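PDB 5UID: aminotransferase TlmJ from Streptoalloteichus hindustanus, which probably transfers amino groups with pyridoxal 5'-phosphate as cofactor, as a member of the DegT/DnrJ/EryC1 aminotransferase family. Local coordinates for residues T110-A115 with V130-G135; G136-L141 with A294-S299; E79-S84 with V102-D107. One frame throughout, in Å; residues are numbered along the deposited sequence.

Interaction 1: residues T110-A115 with V130-G135; sequences TLNPTA and VVLHYG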
ATOM      1  N   THR A 110     -26.575   6.465 -17.564  1.00 27.85           N
ATOM      2  CA  THR A 110     -25.125   6.391 -17.637  1.00 29.05           C
ATOM      3  C   THR A 110     -24.456   6.173 -16.288  1.00 27.78           C
ATOM      4  O   THR A 110     -23.258   5.871 -16.257  1.00 29.32           O
ATOM      5  CB  THR A 110     -24.557   7.672 -18.265  1.00 34.97           C
ATOM      6  OG1 THR A 110     -24.852   8.788 -17.416  1.00 33.19           O
ATOM      7  CG2 THR A 110     -25.165   7.909 -19.638  1.00 37.40           C
ATOM      8  N   LEU A 111     -25.188   6.328 -15.183  1.00 26.13           N
ATOM      9  CA  LEU A 111     -24.650   6.244 -13.824  1.00 30.69           C
ATOM     10  C   LEU A 111     -23.547   7.273 -13.571  1.00 30.89           C
ATOM     11  O   LEU A 111     -22.724   7.100 -12.667  1.00 29.11           O
ATOM     12  CB  LEU A 111     -24.152   4.827 -13.501  1.00 25.35           C
ATOM     13  CG  LEU A 111     -25.245   3.757 -13.361  1.00 29.46           C
ATOM     14  CD1 LEU A 111     -25.691   3.212 -14.712  1.00 29.43           C
ATOM     15  CD2 LEU A 111     -24.798   2.624 -12.441  1.00 28.43           C
ATOM     16  N   ASN A 112     -23.521   8.349 -14.362  1.00 28.74           N
ATOM     17  CA  ASN A 112     -22.638   9.488 -14.180  1.00 29.93           C
ATOM     18  C   ASN A 112     -23.443  10.717 -13.773  1.00 32.40           C
ATOM     19  O   ASN A 112     -24.602  10.867 -14.173  1.00 30.13           O
ATOM     20  CB  ASN A 112     -21.852   9.815 -15.458  1.00 31.45           C
ATOM     21  CG  ASN A 112     -20.509   9.108 -15.522  1.00 34.70           C
ATOM     22  OD1 ASN A 112     -19.906   8.794 -14.493  1.00 36.07           O
ATOM     23  ND2 ASN A 112     -20.028   8.865 -16.736  1.00 25.79           N
ATOM     24  N   PRO A 113     -22.867  11.604 -12.970  1.00 29.68           N
ATOM     25  CA  PRO A 113     -23.564  12.842 -12.624  1.00 28.01           C
ATOM     26  C   PRO A 113     -23.391  13.898 -13.702  1.00 34.01           C
ATOM     27  O   PRO A 113     -22.367  13.966 -14.387  1.00 31.79           O
ATOM     28  CB  PRO A 113     -22.882  13.270 -11.321  1.00 26.94           C
ATOM     29  CG  PRO A 113     -21.490  12.758 -11.472  1.00 28.30           C
ATOM     30  CD  PRO A 113     -21.601  11.458 -12.232  1.00 25.48           C
ATOM     31  N   THR A 114     -24.422  14.720 -13.853  1.00 33.95           N
ATOM     32  CA  THR A 114     -24.332  15.894 -14.705  1.00 35.44           C
ATOM     33  C   THR A 114     -23.751  17.060 -13.912  1.00 33.02           C
ATOM     34  O   THR A 114     -23.603  17.003 -12.689  1.00 38.41           O
ATOM     35  CB  THR A 114     -25.704  16.272 -15.268  1.00 34.55           C
ATOM     36  OG1 THR A 114     -26.535  16.766 -14.211  1.00 36.26           O
ATOM     37  CG2 THR A 114     -26.371  15.066 -15.907  1.00 30.73           C
ATOM     38  N   ALA A 115     -23.414  18.134 -14.629  1.00 33.90           N
ATOM     39  CA  ALA A 115     -22.987  19.354 -13.953  1.00 31.06           C
ATOM     40  C   ALA A 115     -24.100  19.921 -13.081  1.00 43.00           C
ATOM     41  O   ALA A 115     -23.824  20.525 -12.038  1.00 43.24           O
ATOM     42  CB  ALA A 115     -22.528  20.393 -14.976  1.00 39.30           C
ATOM     43  N   VAL A 130     -15.328  15.290  -6.245  1.00 30.74           N
ATOM     44  CA  VAL A 130     -14.745  14.049  -6.739  1.00 30.82           C
ATOM     45  C   VAL A 130     -15.734  13.416  -7.702  1.00 32.00           C
ATOM     46  O   VAL A 130     -16.921  13.284  -7.382  1.00 36.68           O
ATOM     47  CB  VAL A 130     -14.399  13.078  -5.594  1.00 30.30           C
ATOM     48  CG1 VAL A 130     -13.760  11.809  -6.148  1.00 30.48           C
ATOM     49  CG2 VAL A 130     -13.476  13.748  -4.593  1.00 30.46           C
ATOM     50  N   VAL A 131     -15.252  13.037  -8.881  1.00 25.44           N
ATOM     51  CA  VAL A 131     -16.081  12.397  -9.891  1.00 24.98           C
ATOM     52  C   VAL A 131     -15.293  11.244 -10.499  1.00 27.71           C
ATOM     53  O   VAL A 131     -14.058  11.243 -10.503  1.00 26.32           O
ATOM     54  CB  VAL A 131     -16.533  13.407 -10.972  1.00 37.89           C
ATOM     55  CG1 VAL A 131     -15.388  13.739 -11.921  1.00 34.55           C
ATOM     56  CG2 VAL A 131     -17.738  12.886 -11.731  1.00 49.74           C
ATOM     57  N   LEU A 132     -16.014  10.241 -10.985  1.00 25.28           N
ATOM     58  CA  LEU A 132     -15.428   9.169 -11.775  1.00 25.43           C
ATOM     59  C   LEU A 132     -16.020   9.204 -13.180  1.00 25.75           C
ATOM     60  O   LEU A 132     -16.856  10.050 -13.508  1.00 27.12           O
ATOM     61  CB  LEU A 132     -15.633   7.805 -11.105  1.00 25.32           C
ATOM     62  CG  LEU A 132     -17.014   7.338 -10.635  1.00 31.51           C
ATOM     63  CD1 LEU A 132     -17.880   6.832 -11.784  1.00 25.60           C
ATOM     64  CD2 LEU A 132     -16.853   6.260  -9.570  1.00 32.08           C
ATOM     65  N   HIS A 133     -15.567   8.277 -14.015  1.00 29.47           N
ATOM     66  CA  HIS A 133     -15.989   8.180 -15.410  1.00 28.75           C
ATOM     67  C   HIS A 133     -16.597   6.793 -15.586  1.00 27.12           C
ATOM     68  O   HIS A 133     -15.905   5.856 -15.990  1.00 23.09           O
ATOM     69  CB  HIS A 133     -14.811   8.413 -16.357  1.00 29.89           C
ATOM     70  CG  HIS A 133     -13.886   9.504 -15.914  1.00 30.33           C
ATOM     71  ND1 HIS A 133     -12.744   9.260 -15.182  1.00 30.24           N
ATOM     72  CD2 HIS A 133     -13.941  10.846 -16.092  1.00 28.91           C
ATOM     73  CE1 HIS A 133     -12.131  10.403 -14.933  1.00 31.68           C
ATOM     74  NE2 HIS A 133     -12.836  11.381 -15.473  1.00 30.84           N
ATOM     75  N   TYR A 134     -17.894   6.672 -15.293  1.00 25.86           N
ATOM     76  CA  TYR A 134     -18.503   5.360 -15.109  1.00 28.89           C
ATOM     77  C   TYR A 134     -18.306   4.478 -16.332  1.00 29.88           C
ATOM     78  O   TYR A 134     -18.676   4.851 -17.450  1.00 28.24           O
ATOM     79  CB  TYR A 134     -19.991   5.490 -14.792  1.00 24.92           C
ATOM     80  CG  TYR A 134     -20.597   4.156 -14.420  1.00 24.58           C
ATOM     81  CD1 TYR A 134     -20.561   3.698 -13.110  1.00 22.62           C
ATOM     82  CD2 TYR A 134     -21.169   3.336 -15.385  1.00 27.34           C
ATOM     83  CE1 TYR A 134     -21.099   2.469 -12.769  1.00 23.17           C
ATOM     84  CE2 TYR A 134     -21.707   2.107 -15.053  1.00 27.88           C
ATOM     85  CZ  TYR A 134     -21.668   1.679 -13.743  1.00 24.05           C
ATOM     86  OH  TYR A 134     -22.205   0.458 -13.411  1.00 27.40           O
ATOM     87  N   GLY A 135     -17.720   3.303 -16.107  1.00 21.75           N
ATOM     88  CA  GLY A 135     -17.492   2.333 -17.154  1.00 28.05           C
ATOM     89  C   GLY A 135     -16.471   2.729 -18.192  1.00 22.53           C
ATOM     90  O   GLY A 135     -16.256   1.967 -19.144  1.00 26.82           O
TER
HETATM   91  O   HOH W   1     -21.547   6.192 -18.392  1.00 33.76           O
HETATM   92  O   HOH W   2     -18.860   9.921 -11.592  1.00 28.14           O
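The loop that carries L111, N112 and P113 runs almost exactly antiparallel to residues V131-Y134, and the backbones come closest where N112 faces Y134, their CA atoms 5.9 Å apart. L111 lies on the Y134 ring: its CB sits over the centre of one face, 3.6 Å from the centroid, in a CH-pi contact. L111 CG is turned anti to the carbonyl carbon (chi1 -69°), and beyond it CD2 reaches the phenol end at 3.5 Å from Y134 CZ. N112 turns its amide across the ring plane, almost perpendicular to it. N112 OD1 takes the backbone N-H of Y134 at 3.0 Å, a fairly straight bond (160° at the hydrogen) that comes in from the flank of the carbonyl. N112 ND2 is engaged by Y137 O, so both ends of the amide are used. Farther along, P113 CG meets V131 CG2 at 3.8 Å. A water accepts from L132 N and may also donate to N112 OD1, and Y134 OH bonds to R329 O. The buried amide thus satisfies two backbone groups, the N-H of Y134 and the carbonyl of Y137, while the tyrosine is fixed at both its backbone and its hydroxyl.

Interaction 2: residues G136-L141 with A294-S299; sequences GYPGDL and AGHTSS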
ATOM      1  N   GLY A 136     -15.819   3.880 -18.035  1.00 24.78           N
ATOM      2  CA  GLY A 136     -14.949   4.436 -19.043  1.00 23.79           C
ATOM      3  C   GLY A 136     -15.545   5.609 -19.792  1.00 28.93           C
ATOM      4  O   GLY A 136     -14.801   6.357 -20.438  1.00 28.49           O
ATOM      5  N   TYR A 137     -16.859   5.779 -19.730  1.00 33.21           N
ATOM      6  CA  TYR A 137     -17.512   6.939 -20.326  1.00 29.94           C
ATOM      7  C   TYR A 137     -17.123   8.188 -19.549  1.00 33.15           C
ATOM      8  O   TYR A 137     -17.351   8.244 -18.333  1.00 29.46           O
ATOM      9  CB  TYR A 137     -19.028   6.776 -20.311  1.00 29.34           C
ATOM     10  CG  TYR A 137     -19.607   5.939 -21.429  1.00 29.35           C
ATOM     11  CD1 TYR A 137     -19.045   4.720 -21.783  1.00 25.33           C
ATOM     12  CD2 TYR A 137     -20.743   6.362 -22.112  1.00 26.65           C
ATOM     13  CE1 TYR A 137     -19.587   3.951 -22.801  1.00 26.38           C
ATOM     14  CE2 TYR A 137     -21.290   5.602 -23.126  1.00 36.87           C
ATOM     15  CZ  TYR A 137     -20.710   4.397 -23.469  1.00 37.35           C
ATOM     16  OH  TYR A 137     -21.257   3.641 -24.484  1.00 33.40           O
ATOM     17  N   PRO A 138     -16.538   9.202 -20.189  1.00 31.94           N
ATOM     18  CA  PRO A 138     -16.203  10.429 -19.451  1.00 31.03           C
ATOM     19  C   PRO A 138     -17.414  11.163 -18.907  1.00 34.20           C
ATOM     20  O   PRO A 138     -17.311  11.819 -17.863  1.00 34.73           O
ATOM     21  CB  PRO A 138     -15.453  11.267 -20.491  1.00 28.60           C
ATOM     22  CG  PRO A 138     -14.935  10.272 -21.483  1.00 30.24           C
ATOM     23  CD  PRO A 138     -15.982   9.202 -21.553  1.00 26.59           C
ATOM     24  N   GLY A 139     -18.559  11.081 -19.580  1.00 29.67           N
ATOM     25  CA  GLY A 139     -19.757  11.723 -19.070  1.00 31.75           C
ATOM     26  C   GLY A 139     -19.734  13.231 -19.270  1.00 32.68           C
ATOM     27  O   GLY A 139     -19.210  13.748 -20.257  1.00 30.33           O
ATOM     28  N   ASP A 140     -20.314  13.939 -18.304  1.00 35.04           N
ATOM     29  CA  ASP A 140     -20.376  15.401 -18.323  1.00 33.39           C
ATOM     30  C   ASP A 140     -19.120  16.037 -17.742  1.00 38.27           C
ATOM     31  O   ASP A 140     -19.188  17.088 -17.096  1.00 28.73           O
ATOM     32  CB  ASP A 140     -21.618  15.869 -17.570  1.00 34.34           C
ATOM     33  CG  ASP A 140     -22.173  17.170 -18.113  1.00 40.05           C
ATOM     34  OD1 ASP A 140     -21.814  17.536 -19.252  1.00 38.68           O
ATOM     35  OD2 ASP A 140     -22.965  17.824 -17.403  1.00 43.17           O
ATOM     36  N   LEU A 141     -17.959  15.417 -17.974  1.00 37.25           N
ATOM     37  CA  LEU A 141     -16.729  15.834 -17.306  1.00 33.41           C
ATOM     38  C   LEU A 141     -16.364  17.279 -17.628  1.00 34.58           C
ATOM     39  O   LEU A 141     -15.913  18.019 -16.746  1.00 31.75           O
ATOM     40  CB  LEU A 141     -15.584  14.898 -17.698  1.00 33.99           C
ATOM     41  CG  LEU A 141     -14.195  15.270 -17.173  1.00 34.41           C
ATOM     42  CD1 LEU A 141     -14.170  15.290 -15.650  1.00 32.61           C
ATOM     43  CD2 LEU A 141     -13.147  14.315 -17.718  1.00 33.89           C
ATOM     44  N   ALA A 294     -20.086  12.411 -29.225  1.00 41.71           N
ATOM     45  CA  ALA A 294     -19.074  12.717 -30.227  1.00 40.10           C
ATOM     46  C   ALA A 294     -17.837  13.316 -29.570  1.00 39.10           C
ATOM     47  O   ALA A 294     -17.932  14.249 -28.768  1.00 42.14           O
ATOM     48  CB  ALA A 294     -19.638  13.678 -31.273  1.00 42.09           C
ATOM     49  N   GLY A 295     -16.671  12.770 -29.910  1.00 36.95           N
ATOM     50  CA  GLY A 295     -15.418  13.204 -29.331  1.00 36.25           C
ATOM     51  C   GLY A 295     -14.994  12.456 -28.086  1.00 33.56           C
ATOM     52  O   GLY A 295     -13.860  12.642 -27.629  1.00 32.87           O
ATOM     53  N   HIS A 296     -15.862  11.622 -27.522  1.00 29.46           N
ATOM     54  CA  HIS A 296     -15.541  10.832 -26.342  1.00 33.67           C
ATOM     55  C   HIS A 296     -15.061   9.447 -26.752  1.00 34.90           C
ATOM     56  O   HIS A 296     -15.627   8.825 -27.654  1.00 30.20           O
ATOM     57  CB  HIS A 296     -16.753  10.691 -25.417  1.00 27.35           C
ATOM     58  CG  HIS A 296     -17.197  11.976 -24.792  1.00 31.55           C
ATOM     59  ND1 HIS A 296     -18.001  12.019 -23.673  1.00 31.05           N
ATOM     60  CD2 HIS A 296     -16.957  13.265 -25.132  1.00 34.54           C
ATOM     61  CE1 HIS A 296     -18.236  13.277 -23.349  1.00 32.56           C
ATOM     62  NE2 HIS A 296     -17.612  14.053 -24.216  1.00 35.74           N
ATOM     63  N   THR A 297     -14.017   8.971 -26.081  1.00 36.52           N
ATOM     64  CA  THR A 297     -13.539   7.605 -26.222  1.00 36.39           C
ATOM     65  C   THR A 297     -13.584   6.932 -24.857  1.00 29.47           C
ATOM     66  O   THR A 297     -13.333   7.572 -23.832  1.00 29.46           O
ATOM     67  CB  THR A 297     -12.114   7.552 -26.791  1.00 41.98           C
ATOM     68  OG1 THR A 297     -11.215   8.234 -25.906  1.00 44.77           O
ATOM     69  CG2 THR A 297     -12.063   8.207 -28.162  1.00 46.82           C
ATOM     70  N   SER A 298     -13.917   5.646 -24.848  1.00 25.78           N
ATOM     71  CA  SER A 298     -14.073   4.893 -23.616  1.00 29.66           C
ATOM     72  C   SER A 298     -12.932   3.897 -23.452  1.00 35.43           C
ATOM     73  O   SER A 298     -12.315   3.463 -24.429  1.00 33.37           O
ATOM     74  CB  SER A 298     -15.415   4.150 -23.593  1.00 27.30           C
ATOM     75  OG  SER A 298     -15.551   3.368 -22.416  1.00 29.18           O
ATOM     76  N   SER A 299     -12.653   3.552 -22.196  1.00 34.56           N
ATOM     77  CA  SER A 299     -11.766   2.440 -21.887  1.00 29.40           C
ATOM     78  C   SER A 299     -12.493   1.102 -21.900  1.00 32.71           C
ATOM     79  O   SER A 299     -11.834   0.056 -21.867  1.00 27.25           O
ATOM     80  CB  SER A 299     -11.110   2.657 -20.522  1.00 24.60           C
ATOM     81  OG  SER A 299     -10.398   3.883 -20.485  1.00 29.14           O
TER
HETATM   82  O   HOH W   3     -19.092   9.940 -22.119  1.00 23.98           O
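G136-G139 and H296-S299 run roughly antiparallel, 153° apart, and approach most closely where G136 CA lies 4.7 Å from S298 CA. G136 has a positive phi of 105°, and S298 OG takes up the side on which a CB would stand, 3.6 Å from G136 CA. The serine hydroxyl is anti to its own backbone N (chi1 178°) and bonds to the N-H of Y300. S298 CA also makes a CH...O contact with G136 O, which accepts from S165 OG as well. Y137 brings CD1 obliquely to the same serine hydroxyl at 3.8 Å, while its OH is bound to P290 O. The P138 ring and the H296 side chain pass one another head to tail, with P138 CD 4.1 Å from H296 ND1. At the imidazole edge, H296 CE1 comes to 3.3 Å from G139 O. An ordered water in the ring plane joins H296 ND1 and G139 N, 2.8 Å from each, and so bridges the imidazole to the backbone of the loop. The contact lays the loop between strand 126-132 and helix 141-151 against strand 296-297, an outer strand of a small three-stranded antiparallel sheet; V167 of its neighbour, strand 166-167, touches both P138 and H296.

Interaction 3: residues E79-S84 with V102-D107; sequences EVVLPS and VFCDVD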
ATOM      1  N   GLU A  79     -17.058  20.209   3.298  1.00 39.63           N
ATOM      2  CA  GLU A  79     -17.890  19.275   2.555  1.00 36.78           C
ATOM      3  C   GLU A  79     -17.240  18.978   1.213  1.00 40.51           C
ATOM      4  O   GLU A  79     -16.613  19.854   0.610  1.00 42.83           O
ATOM      5  CB  GLU A  79     -19.302  19.831   2.341  1.00 37.51           C
ATOM      6  CG  GLU A  79     -20.105  19.986   3.618  1.00 41.70           C
ATOM      7  CD  GLU A  79     -21.482  20.563   3.371  1.00 46.70           C
ATOM      8  OE1 GLU A  79     -21.674  21.223   2.327  1.00 47.80           O
ATOM      9  OE2 GLU A  79     -22.375  20.354   4.218  1.00 46.13           O
ATOM     10  N   VAL A  80     -17.385  17.738   0.752  1.00 32.90           N
ATOM     11  CA  VAL A  80     -16.888  17.321  -0.553  1.00 30.63           C
ATOM     12  C   VAL A  80     -18.028  16.652  -1.303  1.00 33.98           C
ATOM     13  O   VAL A  80     -18.640  15.704  -0.796  1.00 34.91           O
ATOM     14  CB  VAL A  80     -15.681  16.371  -0.440  1.00 27.97           C
ATOM     15  CG1 VAL A  80     -15.209  15.956  -1.828  1.00 22.80           C
ATOM     16  CG2 VAL A  80     -14.550  17.037   0.333  1.00 27.21           C
ATOM     17  N   VAL A  81     -18.316  17.147  -2.501  1.00 33.73           N
ATOM     18  CA  VAL A  81     -19.391  16.613  -3.326  1.00 30.74           C
ATOM     19  C   VAL A  81     -18.840  15.491  -4.194  1.00 31.28           C
ATOM     20  O   VAL A  81     -17.764  15.619  -4.790  1.00 31.84           O
ATOM     21  CB  VAL A  81     -20.025  17.716  -4.189  1.00 24.84           C
ATOM     22  CG1 VAL A  81     -21.122  17.137  -5.062  1.00 27.74           C
ATOM     23  CG2 VAL A  81     -20.575  18.831  -3.307  1.00 28.80           C
ATOM     24  N   LEU A  82     -19.575  14.385  -4.257  1.00 32.24           N
ATOM     25  CA  LEU A  82     -19.245  13.249  -5.103  1.00 30.62           C
ATOM     26  C   LEU A  82     -20.541  12.514  -5.403  1.00 33.70           C
ATOM     27  O   LEU A  82     -21.464  12.537  -4.580  1.00 32.10           O
ATOM     28  CB  LEU A  82     -18.229  12.305  -4.437  1.00 25.02           C
ATOM     29  CG  LEU A  82     -18.627  11.432  -3.243  1.00 25.18           C
ATOM     30  CD1 LEU A  82     -17.508  10.438  -2.934  1.00 22.31           C
ATOM     31  CD2 LEU A  82     -18.960  12.259  -2.000  1.00 19.97           C
ATOM     32  N   PRO A  83     -20.656  11.883  -6.571  1.00 29.95           N
ATOM     33  CA  PRO A  83     -21.883  11.141  -6.875  1.00 33.66           C
ATOM     34  C   PRO A  83     -22.065   9.969  -5.925  1.00 30.97           C
ATOM     35  O   PRO A  83     -21.097   9.386  -5.429  1.00 28.81           O
ATOM     36  CB  PRO A  83     -21.668  10.670  -8.318  1.00 24.99           C
ATOM     37  CG  PRO A  83     -20.191  10.681  -8.505  1.00 28.03           C
ATOM     38  CD  PRO A  83     -19.694  11.834  -7.684  1.00 26.98           C
ATOM     39  N   SER A  84     -23.332   9.639  -5.658  1.00 28.44           N
ATOM     40  CA  SER A  84     -23.628   8.453  -4.863  1.00 30.73           C
ATOM     41  C   SER A  84     -23.008   7.210  -5.482  1.00 25.86           C
ATOM     42  O   SER A  84     -22.619   6.282  -4.762  1.00 26.83           O
ATOM     43  CB  SER A  84     -25.138   8.285  -4.714  1.00 32.91           C
ATOM     44  OG  SER A  84     -25.449   7.167  -3.903  1.00 38.93           O
ATOM     45  N   VAL A 102     -20.810  14.792   0.688  1.00 32.72           N
ATOM     46  CA  VAL A 102     -22.124  15.255   0.254  1.00 33.04           C
ATOM     47  C   VAL A 102     -22.419  14.605  -1.090  1.00 32.10           C
ATOM     48  O   VAL A 102     -21.841  14.986  -2.115  1.00 30.08           O
ATOM     49  CB  VAL A 102     -22.189  16.785   0.163  1.00 33.41           C
ATOM     50  CG1 VAL A 102     -23.555  17.227  -0.345  1.00 41.55           C
ATOM     51  CG2 VAL A 102     -21.897  17.404   1.522  1.00 32.63           C
ATOM     52  N   PHE A 103     -23.321  13.628  -1.091  1.00 32.91           N
ATOM     53  CA  PHE A 103     -23.572  12.836  -2.286  1.00 30.63           C
ATOM     54  C   PHE A 103     -24.543  13.540  -3.226  1.00 31.65           C
ATOM     55  O   PHE A 103     -25.543  14.122  -2.794  1.00 36.20           O
ATOM     56  CB  PHE A 103     -24.116  11.458  -1.906  1.00 33.35           C
ATOM     57  CG  PHE A 103     -23.160  10.638  -1.086  1.00 31.94           C
ATOM     58  CD1 PHE A 103     -21.987  10.159  -1.644  1.00 30.93           C
ATOM     59  CD2 PHE A 103     -23.435  10.345   0.240  1.00 34.69           C
ATOM     60  CE1 PHE A 103     -21.101   9.407  -0.894  1.00 30.59           C
ATOM     61  CE2 PHE A 103     -22.557   9.591   0.997  1.00 30.09           C
ATOM     62  CZ  PHE A 103     -21.388   9.123   0.429  1.00 29.78           C
ATOM     63  N   CYS A 104     -24.239  13.485  -4.520  1.00 25.60           N
ATOM     64  CA  CYS A 104     -25.109  14.023  -5.552  1.00 32.28           C
ATOM     65  C   CYS A 104     -25.655  12.892  -6.414  1.00 27.13           C
ATOM     66  O   CYS A 104     -25.136  11.771  -6.417  1.00 34.39           O
ATOM     67  CB  CYS A 104     -24.374  15.051  -6.424  1.00 34.87           C
ATOM     68  SG  CYS A 104     -23.166  14.359  -7.579  1.00 35.66           S
ATOM     69  N   ASP A 105     -26.718  13.201  -7.149  1.00 26.16           N
ATOM     70  CA  ASP A 105     -27.414  12.211  -7.954  1.00 30.45           C
ATOM     71  C   ASP A 105     -26.648  11.939  -9.249  1.00 32.75           C
ATOM     72  O   ASP A 105     -25.630  12.571  -9.551  1.00 33.06           O
ATOM     73  CB  ASP A 105     -28.837  12.679  -8.244  1.00 32.24           C
ATOM     74  CG  ASP A 105     -29.824  11.534  -8.292  1.00 38.73           C
ATOM     75  OD1 ASP A 105     -29.375  10.373  -8.399  1.00 39.21           O
ATOM     76  OD2 ASP A 105     -31.044  11.793  -8.219  1.00 37.61           O
ATOM     77  N   VAL A 106     -27.146  10.975 -10.029  1.00 28.79           N
ATOM     78  CA  VAL A 106     -26.541  10.592 -11.298  1.00 33.70           C
ATOM     79  C   VAL A 106     -27.637  10.395 -12.337  1.00 34.57           C
ATOM     80  O   VAL A 106     -28.807  10.178 -12.016  1.00 32.62           O
ATOM     81  CB  VAL A 106     -25.693   9.300 -11.194  1.00 36.61           C
ATOM     82  CG1 VAL A 106     -24.548   9.474 -10.204  1.00 28.56           C
ATOM     83  CG2 VAL A 106     -26.572   8.114 -10.812  1.00 36.73           C
ATOM     84  N   ASP A 107     -27.236  10.478 -13.598  1.00 33.49           N
ATOM     85  CA  ASP A 107     -28.090  10.069 -14.706  1.00 28.49           C
ATOM     86  C   ASP A 107     -28.258   8.556 -14.654  1.00 30.55           C
ATOM     87  O   ASP A 107     -27.257   7.831 -14.726  1.00 36.58           O
ATOM     88  CB  ASP A 107     -27.453  10.508 -16.028  1.00 36.19           C
ATOM     89  CG  ASP A 107     -28.348  10.272 -17.235  1.00 41.18           C
ATOM     90  OD1 ASP A 107     -29.158   9.321 -17.235  1.00 44.25           O
ATOM     91  OD2 ASP A 107     -28.224  11.046 -18.205  1.00 46.71           O
TER
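V80, L82 and S84 pair with V102 and C104 through the backbone, joining the two parallel strands of a beta-alpha-beta unit, strand 79-83, helix 88-95 and strand 100-104. Four hydrogen bonds zip the edges together: V102 N to V80 O at 2.8 Å, almost straight at 174°, then L82 N to V102 O, C104 N to L82 O and S84 N to C104 O. Between them, F103 CA and V81 CA direct C-H groups at L82 O and V102 O. L82 and F103 extend next to each other in a common direction from one face of the sheet, with L82 CD2 3.7 Å from F103 CD1. V81 and V102 occupy the other face, where V81 CG1 reaches C104 CB at 4.1 Å. At the start of the pairing, the extended side chain of E79 passes obliquely over V102 CG2, and its OE2 forms a salt bridge with R100. In the next shell, helix 88-95 covers the L82 and F103 face, through A90 and I94 on the leucine and A91 on the phenylalanine. Strand 126-132 hydrogen-bonds to V81 from its other edge, and S84 OG is held by H334. Past the strand end, V106 CG1, anti to its carbonyl carbon (chi1 -60°), packs 3.6 Å from P83 CB.

In the fold
Along the chain the first segments come in the order interaction 3, interaction 1, interaction 2, and each contact closes before the next one opens. Interactions 1 and 3 have centres about 10 Å apart and share the seven-stranded mixed sheet, in which strands 79-83 and 126-132 are neighbours; V130 N probably bonds to V81 O, and N112 O to D107 N. Interactions 1 and 2 are also centred about 10 Å apart, linked by the probable bonds N112 ND2 to Y137 O and A115 N to D140 OD2. Interactions 2 and 3, by contrast, remain about 8 Å apart at their nearest atoms. Interaction 1 therefore lies between the other two, tying the loops that follow inner strand 126-132 and strand 100-104 to each other, and interaction 2 carries the link on to strand 296-297.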